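Local atomic coordinates of putative endoribonuclease (Klebsiella pneumoniae, PDB entry 3LYB), a protein that is a putative endoribonuclease of the L-PSP family, in the YjgF-like clan, and binds calcium ions. Residues S73-V76 with L77-R81; T57-F60 with S61-A64; G88-M91 with S92-I95. One frame throughout, in Å; residues are numbered along the deposited sequence.

Contact 1 (S73-V76 with L77-R81)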
loop_
_atom_site.group_PDB
_atom_site.type_symbol
_atom_site.label_atom_id
_atom_site.label_comp_id
_atom_site.label_asym_id
_atom_site.label_seq_id
_atom_site.Cartn_x
_atom_site.Cartn_y
_atom_site.Cartn_z
ATOM N N SER B 73 -7.819 28.410 -2.416
ATOM C CA SER B 73 -8.040 29.072 -1.152
ATOM C C SER B 73 -8.668 30.426 -1.409
ATOM O O SER B 73 -9.656 30.818 -0.755
ATOM C CB SER B 73 -6.737 29.233 -0.380
ATOM O OG SER B 73 -6.146 27.970 -0.116
ATOM N N TRP B 74 -8.103 31.133 -2.385
ATOM C CA TRP B 74 -8.526 32.484 -2.615
ATOM C C TRP B 74 -9.991 32.414 -3.035
ATOM O O TRP B 74 -10.858 33.073 -2.449
ATOM C CB TRP B 74 -7.654 33.189 -3.658
ATOM C CG TRP B 74 -8.265 34.499 -4.036
ATOM C CD1 TRP B 74 -8.141 35.690 -3.366
ATOM C CD2 TRP B 74 -9.176 34.736 -5.118
ATOM N NE1 TRP B 74 -8.898 36.661 -3.986
ATOM C CE2 TRP B 74 -9.540 36.104 -5.066
ATOM C CE3 TRP B 74 -9.704 33.931 -6.137
ATOM C CZ2 TRP B 74 -10.413 36.688 -6.000
ATOM C CZ3 TRP B 74 -10.569 34.504 -7.073
ATOM C CH2 TRP B 74 -10.909 35.877 -6.997
ATOM N N TYR B 75 -10.262 31.567 -4.018
ATOM C CA TYR B 75 -11.599 31.404 -4.548
ATOM C C TYR B 75 -12.630 31.106 -3.467
ATOM O O TYR B 75 -13.757 31.563 -3.523
ATOM C CB TYR B 75 -11.584 30.304 -5.609
ATOM C CG TYR B 75 -12.686 30.448 -6.600
ATOM C CD1 TYR B 75 -12.477 31.123 -7.808
ATOM C CD2 TYR B 75 -13.964 29.938 -6.329
ATOM C CE1 TYR B 75 -13.519 31.281 -8.735
ATOM C CE2 TYR B 75 -15.010 30.080 -7.248
ATOM C CZ TYR B 75 -14.786 30.761 -8.440
ATOM O OH TYR B 75 -15.833 30.904 -9.343
ATOM N N VAL B 76 -12.239 30.334 -2.471
ATOM C CA VAL B 76 -13.170 29.936 -1.438
ATOM C C VAL B 76 -13.393 31.083 -0.479
ATOM O O VAL B 76 -14.530 31.378 -0.103
ATOM C CB VAL B 76 -12.661 28.695 -0.655
ATOM C CG1 VAL B 76 -13.303 28.606 0.742
ATOM C CG2 VAL B 76 -12.938 27.459 -1.436
ATOM N N LEU B 77 -12.287 31.696 -0.065
ATOM C CA LEU B 77 -12.333 32.813 0.862
ATOM C C LEU B 77 -13.117 34.000 0.307
ATOM O O LEU B 77 -13.960 34.566 1.004
ATOM C CB LEU B 77 -10.932 33.206 1.284
ATOM C CG LEU B 77 -10.309 32.220 2.276
ATOM C CD1 LEU B 77 -8.869 32.581 2.571
ATOM C CD2 LEU B 77 -11.104 32.144 3.582
ATOM N N GLU B 78 -12.875 34.328 -0.960
ATOM C CA GLU B 78 -13.627 35.370 -1.655
ATOM C C GLU B 78 -15.111 35.030 -1.801
ATOM O O GLU B 78 -15.954 35.922 -1.726
ATOM C CB GLU B 78 -12.983 35.693 -3.012
ATOM C CG GLU B 78 -13.744 36.706 -3.897
ATOM C CD GLU B 78 -13.713 38.165 -3.381
ATOM O OE1 GLU B 78 -12.935 38.474 -2.443
ATOM O OE2 GLU B 78 -14.474 38.998 -3.942
ATOM N N SER B 79 -15.435 33.756 -2.002
ATOM C CA SER B 79 -16.837 33.324 -2.016
ATOM C C SER B 79 -17.495 33.661 -0.695
ATOM O O SER B 79 -18.603 34.186 -0.660
ATOM C CB SER B 79 -16.950 31.818 -2.246
ATOM O OG SER B 79 -16.548 31.477 -3.557
ATOM N N ILE B 80 -16.796 33.355 0.392
ATOM C CA ILE B 80 -17.301 33.625 1.719
ATOM C C ILE B 80 -17.573 35.102 1.793
ATOM O O ILE B 80 -18.694 35.489 2.072
ATOM C CB ILE B 80 -16.356 33.111 2.837
ATOM C CG1 ILE B 80 -16.496 31.589 2.957
ATOM C CG2 ILE B 80 -16.693 33.738 4.178
ATOM C CD1 ILE B 80 -15.353 30.910 3.697
ATOM N N ARG B 81 -16.581 35.918 1.469
ATOM C CA ARG B 81 -16.776 37.364 1.446
ATOM C C ARG B 81 -18.024 37.757 0.670
ATOM O O ARG B 81 -18.920 38.371 1.235
ATOM C CB ARG B 81 -15.556 38.095 0.902
ATOM C CG ARG B 81 -15.462 39.539 1.365
ATOM C CD ARG B 81 -14.198 40.256 0.826
ATOM N NE ARG B 81 -14.171 40.425 -0.632
ATOM C CZ ARG B 81 -15.136 40.998 -1.359
ATOM N NH1 ARG B 81 -16.258 41.434 -0.791
ATOM N NH2 ARG B 81 -15.005 41.114 -2.667
#

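Contact 2 (T57-F60 with S61-A64)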
loop_
_atom_site.group_PDB
_atom_site.type_symbol
_atom_site.label_atom_id
_atom_site.label_comp_id
_atom_site.label_asym_id
_atom_site.label_seq_id
_atom_site.Cartn_x
_atom_site.Cartn_y
_atom_site.Cartn_z
ATOM N N THR B 57 5.244 33.700 -8.710
ATOM C CA THR B 57 6.631 34.135 -8.918
ATOM C C THR B 57 6.943 34.336 -10.392
ATOM O O THR B 57 7.939 34.964 -10.734
ATOM C CB THR B 57 7.637 33.121 -8.353
ATOM O OG1 THR B 57 7.434 31.862 -9.003
ATOM C CG2 THR B 57 7.474 32.964 -6.846
ATOM N N GLY B 58 6.108 33.776 -11.261
ATOM C CA GLY B 58 6.347 33.852 -12.691
ATOM C C GLY B 58 7.093 32.649 -13.202
ATOM O O GLY B 58 7.109 32.408 -14.410
ATOM N N GLU B 59 7.725 31.905 -12.282
ATOM C CA GLU B 59 8.425 30.645 -12.601
ATOM C C GLU B 59 7.415 29.577 -12.930
ATOM O O GLU B 59 6.440 29.385 -12.208
ATOM C CB GLU B 59 9.185 30.122 -11.404
ATOM C CG GLU B 59 10.503 30.763 -11.076
ATOM C CD GLU B 59 10.961 30.312 -9.676
ATOM O OE1 GLU B 59 11.048 29.072 -9.432
ATOM O OE2 GLU B 59 11.187 31.190 -8.803
ATOM N N PHE B 60 7.667 28.846 -13.996
ATOM C CA PHE B 60 6.705 27.884 -14.450
ATOM C C PHE B 60 6.438 26.788 -13.403
ATOM O O PHE B 60 5.288 26.523 -13.055
ATOM C CB PHE B 60 7.132 27.273 -15.785
ATOM C CG PHE B 60 6.226 26.193 -16.232
ATOM C CD1 PHE B 60 4.919 26.498 -16.642
ATOM C CD2 PHE B 60 6.634 24.863 -16.171
ATOM C CE1 PHE B 60 4.039 25.494 -17.024
ATOM C CE2 PHE B 60 5.767 23.845 -16.552
ATOM C CZ PHE B 60 4.463 24.158 -16.981
ATOM N N SER B 61 7.508 26.172 -12.913
ATOM C CA SER B 61 7.432 25.008 -12.056
ATOM C C SER B 61 6.935 25.345 -10.673
ATOM O O SER B 61 6.174 24.575 -10.084
ATOM C CB SER B 61 8.799 24.354 -11.943
ATOM O OG SER B 61 9.099 23.637 -13.117
ATOM N N THR B 62 7.377 26.486 -10.147
ATOM C CA THR B 62 6.935 26.929 -8.834
ATOM C C THR B 62 5.436 27.223 -8.882
ATOM O O THR B 62 4.676 26.811 -7.986
ATOM C CB THR B 62 7.707 28.177 -8.358
ATOM O OG1 THR B 62 9.110 27.880 -8.275
ATOM C CG2 THR B 62 7.224 28.607 -6.972
ATOM N N ASP B 63 5.022 27.911 -9.948
ATOM C CA ASP B 63 3.642 28.344 -10.069
ATOM C C ASP B 63 2.724 27.149 -10.276
ATOM O O ASP B 63 1.605 27.135 -9.772
ATOM C CB ASP B 63 3.460 29.432 -11.146
ATOM C CG ASP B 63 3.842 30.856 -10.639
ATOM O OD1 ASP B 63 4.156 31.035 -9.430
ATOM O OD2 ASP B 63 3.823 31.813 -11.462
ATOM N N ALA B 64 3.207 26.133 -10.981
ATOM C CA ALA B 64 2.441 24.894 -11.129
ATOM C C ALA B 64 2.209 24.201 -9.792
ATOM O O ALA B 64 1.123 23.710 -9.542
ATOM C CB ALA B 64 3.127 23.951 -12.094
#

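Contact 3 (G88-M91 with S92-I95)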
loop_
_atom_site.group_PDB
_atom_site.type_symbol
_atom_site.label_atom_id
_atom_site.label_comp_id
_atom_site.label_asym_id
_atom_site.label_seq_id
_atom_site.Cartn_x
_atom_site.Cartn_y
_atom_site.Cartn_z
ATOM N N GLY B 88 -25.498 41.480 4.154
ATOM C CA GLY B 88 -25.235 42.757 4.813
ATOM C C GLY B 88 -23.948 42.874 5.614
ATOM O O GLY B 88 -23.555 43.986 5.978
ATOM N N GLY B 89 -23.283 41.745 5.884
ATOM C CA GLY B 89 -22.086 41.722 6.739
ATOM C C GLY B 89 -20.777 41.821 5.986
ATOM O O GLY B 89 -20.766 41.734 4.758
ATOM N N GLN B 90 -19.681 41.987 6.731
ATOM C CA GLN B 90 -18.327 42.095 6.174
ATOM C C GLN B 90 -17.445 40.938 6.654
ATOM O O GLN B 90 -17.830 40.187 7.562
ATOM C CB GLN B 90 -17.706 43.419 6.605
ATOM C CG GLN B 90 -18.050 43.780 8.053
ATOM C CD GLN B 90 -17.407 45.068 8.556
ATOM O OE1 GLN B 90 -17.901 45.678 9.514
ATOM N NE2 GLN B 90 -16.296 45.478 7.933
HETATM N N MSE B 91 -16.253 40.805 6.073
HETATM C CA MSE B 91 -15.349 39.719 6.457
HETATM C C MSE B 91 -15.114 39.637 7.960
HETATM O O MSE B 91 -14.919 38.549 8.496
HETATM C CB MSE B 91 -14.014 39.788 5.708
HETATM C CG MSE B 91 -13.271 38.440 5.609
HETATM SE SE MSE B 91 -14.247 37.017 4.616
HETATM C CE MSE B 91 -13.136 35.463 5.014
ATOM N N SER B 92 -15.156 40.765 8.654
ATOM C CA SER B 92 -14.860 40.767 10.090
ATOM C C SER B 92 -16.009 40.300 11.000
ATOM O O SER B 92 -15.831 40.231 12.206
ATOM C CB SER B 92 -14.343 42.137 10.518
ATOM O OG SER B 92 -14.923 43.155 9.714
ATOM N N ASP B 93 -17.171 39.984 10.426
ATOM C CA ASP B 93 -18.298 39.394 11.172
ATOM C C ASP B 93 -18.298 37.869 11.065
ATOM O O ASP B 93 -19.075 37.185 11.736
ATOM C CB ASP B 93 -19.662 39.920 10.680
ATOM C CG ASP B 93 -19.727 41.454 10.575
ATOM O OD1 ASP B 93 -19.395 42.151 11.559
ATOM O OD2 ASP B 93 -20.121 41.961 9.494
ATOM N N VAL B 94 -17.449 37.334 10.195
ATOM C CA VAL B 94 -17.223 35.899 10.137
ATOM C C VAL B 94 -16.310 35.515 11.283
ATOM O O VAL B 94 -15.097 35.644 11.152
ATOM C CB VAL B 94 -16.508 35.500 8.847
ATOM C CG1 VAL B 94 -16.416 33.993 8.750
ATOM C CG2 VAL B 94 -17.225 36.085 7.617
ATOM N N ILE B 95 -16.880 35.056 12.396
ATOM C CA ILE B 95 -16.089 34.771 13.601
ATOM C C ILE B 95 -15.510 33.343 13.724
ATOM O O ILE B 95 -14.544 33.117 14.468
ATOM C CB ILE B 95 -16.878 35.061 14.904
ATOM C CG1 ILE B 95 -18.197 34.298 14.889
ATOM C CG2 ILE B 95 -17.095 36.570 15.087
ATOM C CD1 ILE B 95 -18.441 33.521 16.124
#

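Contact 1 (S73-V76 with L77-R81)
W74 and E78, one turn apart on helix 60-85, run alongside each other, with the aliphatic stem of the glutamate laid over one face of the indole. E78 CB stands 4.2 Å from the centroid of the six-membered ring of W74, a CH-pi contact displaced toward the rim, and E78 CG follows at 3.9 Å from W74 CZ2. Both side chains leave the helix with CG anti to the backbone N (chi1 170° for W74), which tips the indole forward along the helix. E78 then bends at chi2 (71°), and its carboxylate ends almost parallel to the indole, the two planes 6° apart. R81, three residues further on, grips this carboxylate: its NE bonds E78 OE1 at 2.9 Å, met on the syn side but tilted from the plane, while R81 NH2 forms a salt bridge with E78 OE2. R82 adds a second salt bridge to OE2.

S79 turns its hydroxyl back along the helix, OG lying beside its own backbone N, and donates to Y75 O at 2.8 Å. The same carbonyl accepts S79 N at 3.2 Å from above its plane. On the sheet-facing side V76 CG1 reaches I80 CD1 loosely at 4.3 Å, and both residues also pack on V143 of strand 141-148. L77 CG leans on S73 O at 3.4 Å; S73 OG bonds I69 O, and L77 packs against Y110 and V113 of helix 107-115.

This central helix thus divides its surface, with an apolar flank, V76 and I80, toward the sheet, and a charged cluster of E78, R81 and R82 on another. Two arginines on one carboxylate, whose stem rests on the W74 face, would be expected to favour the ionised form of E78.

Contact 2 (T57-F60 with S61-A64)
From T57 the backbone swings through G58, at positive phi (94°), to E59 at the N-cap of helix 60-85, whose first turn is closed by D63 N donating to E59 O and A64 N to F60 O. The entry opens with an ST turn, in which T57 OG1 accepts E59 N at 3.3 Å. The D63 carboxylate ties the turn together. Its CG lies beside the D63 backbone N (chi1 -81°), which carries the two oxygens back toward the loop that leads into the helix. D63 OD1 accepts T57 N at 3.0 Å through its syn lone pair in a nearly straight bond, whereas D63 OD2 takes G58 N, also at 3.0 Å, from above the carboxylate plane. Consecutive amides are therefore held by one acid, and T57 OG1 adds a weak bond to OD1. Q66 NE2 is a further donor to that oxygen.

On another side of the turn E59, extended beyond CG, slants across T62. The second subunit covers this pair: its S111 hydrogen-bonds E59 OE1, and its F107 packs on E59, S61 and T62. A third subunit sets P135 against F60 and A64, so this helix start belongs to the assembly interface. Between E59 and T62 the hydroxyl OG1 of T62 donates to E59 OE1 at 2.6 Å, rising to the oxygen 59° out of the carboxylate plane.

Contact 3 (G88-M91 with S92-I95)
D93 folds its side chain back onto Q90, and each atom beyond its CA meets that residue. D93 CB is 3.6 Å from Q90 O. The carboxylate carbon D93 CG, beside the D93 backbone N (chi1 -50°), comes 3.8 Å from Q90 CG. Of the two oxygens, OD1 only skirts the glutamine, 4.1 Å from Q90 CG, while OD2 makes the bond: it accepts Q90 N at 2.8 Å, nearly straight, on the anti side and somewhat out of the carboxylate plane. D93 OD2 also lies 3.4 Å from G89 CA. The two side chains cross at a slant, with amide and carboxylate planes 72° apart.

The backbone answers in the other direction, D93 N donating to Q90 O at 2.9 Å from above the carbonyl plane, so Q90 is bonded at both its N and its O by one residue. These bonds shape the turn between helix 60-85 and strand 94-101. The helix ends in a Schellman motif with G88, at positive phi, as its C-prime residue; a short 3-10 segment, M91 to D93, then leads into the strand. Just before the strand, D93 bonds by its backbone to W148 of strand 141-148.

V94 N donates to M91 O at 3.3 Å, well out of the carbonyl plane. Selenomethionine M91 bends at chi2 and sends its SE within 4.3 Å of V94 CG2, and F117 and Y118 pack on it.

The three contacts follow one another along the chain: contact 2 at the start of helix 60-85, contact 1 in its middle, and contact 3 in the turn that leads from it to strand 94-101. Contacts 1 and 3, about 13 Å apart between centres, touch directly: M91 CE lies 4.0 Å from I80 CG2 and 4.1 Å from L77 CD2, tying the turn back onto the helix. Contact 2 is about 22 Å from contact 1 and 33 Å from contact 3, centre to centre, and touches neither. A bound calcium ion lies about 9 Å from the Y75 side chain. N41 and D45 bind calcium in this structure.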